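Local coordinates for protein CutA1 (Shewanella, PDB 3AHP) that is a trimeric member of the CutA1 divalent ion tolerance family, probably involved in binding or tolerance of divalent metal ions, at residues B[31-36]-B[100-105]. Numbering follows the deposited sequence.
Sequences LAACVQ and QWIKDN
A33 points its methyl group at helix 96-105, where W101, I102 and N105 receive it. The A33 CB lies over one face of the W101 indole, 4.1 Å from the centroid of the six-membered ring and 15° off its normal, a CH-pi contact displaced toward the rim. The same methyl carbon approaches the helix backbone at I102 CA (3.9 Å), with I102 CG1 and N105 CB close by.

From W101 CB, the side chain sets out with CG anti to the backbone N (chi1 172°), and the indole reaches across to the other segment with its benzo half. CE3 meets A33 CB; CZ3 touches A33 CB at 3.9 Å and also C34 CB; CH2, at the far end, lies 3.7 Å from A33 O and 4.1 Å from C34 CB, which comes to the ring obliquely; CZ2 passes near A33 O. An alanine in place of W101 would probably strip the aromatic face from the A33 methyl, take one neighbour from C34 CB and open a gap between the helix and the segment 31-36.

C34, V35 and Q36 pair antiparallel with a strand of a second subunit, and Q46 of that neighbouring subunit packs on W101 and N105. The C-terminal helix thus packs against the 31-36 segment, which leads into an interface strand in the ferredoxin-like, GlnB-related fold of the CutA1 trimer.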
ATOM      1  N   LEU B  31       6.626  -9.080  17.388  1.00 29.78           N
ATOM      2  CA  LEU B  31       5.672  -7.986  17.372  1.00 28.09           C
ATOM      3  C   LEU B  31       4.915  -7.911  16.048  1.00 27.56           C
ATOM      4  O   LEU B  31       3.729  -7.592  15.998  1.00 27.55           O
ATOM      5  CB  LEU B  31       6.370  -6.680  17.711  1.00 27.14           C
ATOM      6  CG  LEU B  31       6.743  -6.680  19.195  1.00 29.96           C
ATOM      7  CD1 LEU B  31       7.800  -5.648  19.538  1.00 27.25           C
ATOM      8  CD2 LEU B  31       5.495  -6.518  20.081  1.00 32.97           C
ATOM      9  N   ALA B  32       5.584  -8.318  14.988  1.00 27.62           N
ATOM     10  CA  ALA B  32       4.973  -8.386  13.692  1.00 28.29           C
ATOM     11  C   ALA B  32       5.179  -9.804  13.212  1.00 29.17           C
ATOM     12  O   ALA B  32       6.293 -10.329  13.299  1.00 28.40           O
ATOM     13  CB  ALA B  32       5.647  -7.399  12.736  1.00 27.59           C
ATOM     14  N   ALA B  33       4.111 -10.406  12.688  1.00 30.40           N
ATOM     15  CA  ALA B  33       4.189 -11.751  12.131  1.00 30.79           C
ATOM     16  C   ALA B  33       5.053 -11.707  10.899  1.00 30.89           C
ATOM     17  O   ALA B  33       5.875 -12.605  10.682  1.00 32.90           O
ATOM     18  CB  ALA B  33       2.806 -12.287  11.791  1.00 30.74           C
ATOM     19  N   CYS B  34       4.894 -10.633  10.124  1.00 30.07           N
ATOM     20  CA  CYS B  34       5.577 -10.495   8.845  1.00 29.17           C
ATOM     21  C   CYS B  34       5.855  -9.050   8.463  1.00 27.18           C
ATOM     22  O   CYS B  34       5.009  -8.155   8.655  1.00 24.56           O
ATOM     23  CB  CYS B  34       4.787 -11.151   7.722  1.00 30.28           C
ATOM     24  SG  CYS B  34       5.498 -10.815   6.097  1.00 35.42           S
ATOM     25  N   VAL B  35       7.016  -8.864   7.835  1.00 24.51           N
ATOM     26  CA  VAL B  35       7.460  -7.560   7.388  1.00 23.20           C
ATOM     27  C   VAL B  35       8.017  -7.618   5.972  1.00 22.95           C
ATOM     28  O   VAL B  35       8.852  -8.461   5.644  1.00 23.34           O
ATOM     29  CB  VAL B  35       8.520  -6.944   8.345  1.00 23.58           C
ATOM     30  CG1 VAL B  35       9.086  -5.664   7.757  1.00 20.97           C
ATOM     31  CG2 VAL B  35       7.921  -6.676   9.707  1.00 17.85           C
ATOM     32  N   GLN B  36       7.606  -6.658   5.157  1.00 23.44           N
ATOM     33  CA  GLN B  36       7.950  -6.640   3.741  1.00 22.80           C
ATOM     34  C   GLN B  36       8.821  -5.429   3.465  1.00 21.41           C
ATOM     35  O   GLN B  36       8.477  -4.310   3.827  1.00 20.47           O
ATOM     36  CB  GLN B  36       6.663  -6.579   2.912  1.00 24.27           C
ATOM     37  CG  GLN B  36       6.825  -6.684   1.401  1.00 25.47           C
ATOM     38  CD  GLN B  36       5.502  -6.453   0.660  1.00 28.11           C
ATOM     39  OE1 GLN B  36       4.571  -7.251   0.764  1.00 25.48           O
ATOM     40  NE2 GLN B  36       5.399  -5.320  -0.033  1.00 30.76           N
ATOM     41  N   GLN B 100      -5.564 -15.281  11.420  1.00 36.77           N
ATOM     42  CA  GLN B 100      -5.216 -16.181  12.480  1.00 37.41           C
ATOM     43  C   GLN B 100      -3.743 -16.266  12.754  1.00 37.34           C
ATOM     44  O   GLN B 100      -3.331 -16.086  13.852  1.00 37.37           O
ATOM     45  CB  GLN B 100      -5.768 -17.547  12.150  1.00 37.72           C
ATOM     46  CG  GLN B 100      -6.111 -18.424  13.314  1.00 39.43           C
ATOM     47  CD  GLN B 100      -6.916 -17.754  14.360  1.00 43.04           C
ATOM     48  OE1 GLN B 100      -6.420 -17.439  15.409  1.00 45.23           O
ATOM     49  NE2 GLN B 100      -8.177 -17.565  14.095  1.00 42.07           N
ATOM     50  N   TRP B 101      -2.957 -16.566  11.745  1.00 37.37           N
ATOM     51  CA  TRP B 101      -1.523 -16.741  11.914  1.00 38.72           C
ATOM     52  C   TRP B 101      -0.875 -15.519  12.530  1.00 39.03           C
ATOM     53  O   TRP B 101      -0.028 -15.646  13.418  1.00 39.06           O
ATOM     54  CB  TRP B 101      -0.864 -17.033  10.574  1.00 39.54           C
ATOM     55  CG  TRP B 101       0.637 -17.052  10.614  1.00 41.50           C
ATOM     56  CD1 TRP B 101       1.426 -17.959  11.257  1.00 45.52           C
ATOM     57  CD2 TRP B 101       1.525 -16.186   9.897  1.00 42.75           C
ATOM     58  NE1 TRP B 101       2.754 -17.702  11.000  1.00 44.67           N
ATOM     59  CE2 TRP B 101       2.841 -16.617  10.171  1.00 44.41           C
ATOM     60  CE3 TRP B 101       1.336 -15.093   9.041  1.00 41.75           C
ATOM     61  CZ2 TRP B 101       3.963 -15.998   9.616  1.00 43.93           C
ATOM     62  CZ3 TRP B 101       2.449 -14.456   8.521  1.00 42.75           C
ATOM     63  CH2 TRP B 101       3.749 -14.911   8.812  1.00 43.88           C
ATOM     64  N   ILE B 102      -1.257 -14.348  12.017  1.00 38.75           N
ATOM     65  CA  ILE B 102      -0.932 -13.068  12.626  1.00 36.67           C
ATOM     66  C   ILE B 102      -1.356 -13.020  14.069  1.00 37.25           C
ATOM     67  O   ILE B 102      -0.595 -12.595  14.919  1.00 37.13           O
ATOM     68  CB  ILE B 102      -1.605 -11.899  11.884  1.00 36.31           C
ATOM     69  CG1 ILE B 102      -1.114 -11.847  10.432  1.00 36.18           C
ATOM     70  CG2 ILE B 102      -1.322 -10.583  12.606  1.00 28.75           C
ATOM     71  CD1 ILE B 102      -1.788 -10.763   9.566  1.00 34.02           C
ATOM     72  N   LYS B 103      -2.600 -13.404  14.328  1.00 39.83           N
ATOM     73  CA  LYS B 103      -3.153 -13.449  15.685  1.00 41.92           C
ATOM     74  C   LYS B 103      -2.375 -14.396  16.619  1.00 42.57           C
ATOM     75  O   LYS B 103      -2.121 -14.068  17.779  1.00 43.28           O
ATOM     76  CB  LYS B 103      -4.652 -13.791  15.622  1.00 41.83           C
ATOM     77  CG  LYS B 103      -5.319 -14.102  16.944  1.00 44.39           C
ATOM     78  CD  LYS B 103      -6.045 -12.912  17.516  1.00 50.44           C
ATOM     79  CE  LYS B 103      -7.026 -13.342  18.604  1.00 55.43           C
ATOM     80  NZ  LYS B 103      -8.427 -13.350  18.087  1.00 54.25           N
ATOM     81  N   ASP B 104      -1.914 -15.519  16.080  1.00 43.26           N
ATOM     82  CA  ASP B 104      -1.278 -16.559  16.880  1.00 44.80           C
ATOM     83  C   ASP B 104       0.202 -16.334  17.112  1.00 46.40           C
ATOM     84  O   ASP B 104       0.805 -17.013  17.930  1.00 47.46           O
ATOM     85  CB  ASP B 104      -1.448 -17.919  16.216  1.00 44.05           C
ATOM     86  CG  ASP B 104      -2.833 -18.455  16.366  1.00 43.25           C
ATOM     87  OD1 ASP B 104      -3.525 -18.068  17.340  1.00 37.39           O
ATOM     88  OD2 ASP B 104      -3.234 -19.237  15.481  1.00 44.69           O
ATOM     89  N   ASN B 105       0.810 -15.461  16.319  1.00 47.74           N
ATOM     90  CA  ASN B 105       2.248 -15.253  16.385  1.00 48.19           C
ATOM     91  C   ASN B 105       2.632 -14.170  17.385  1.00 48.50           C
ATOM     92  O   ASN B 105       3.804 -14.005  17.730  1.00 48.56           O
ATOM     93  CB  ASN B 105       2.799 -14.926  15.006  1.00 47.76           C
ATOM     94  CG  ASN B 105       4.254 -15.295  14.869  1.00 53.37           C
ATOM     95  OD1 ASN B 105       5.138 -14.575  15.345  1.00 59.01           O
ATOM     96  ND2 ASN B 105       4.519 -16.432  14.227  1.00 53.07           N
TER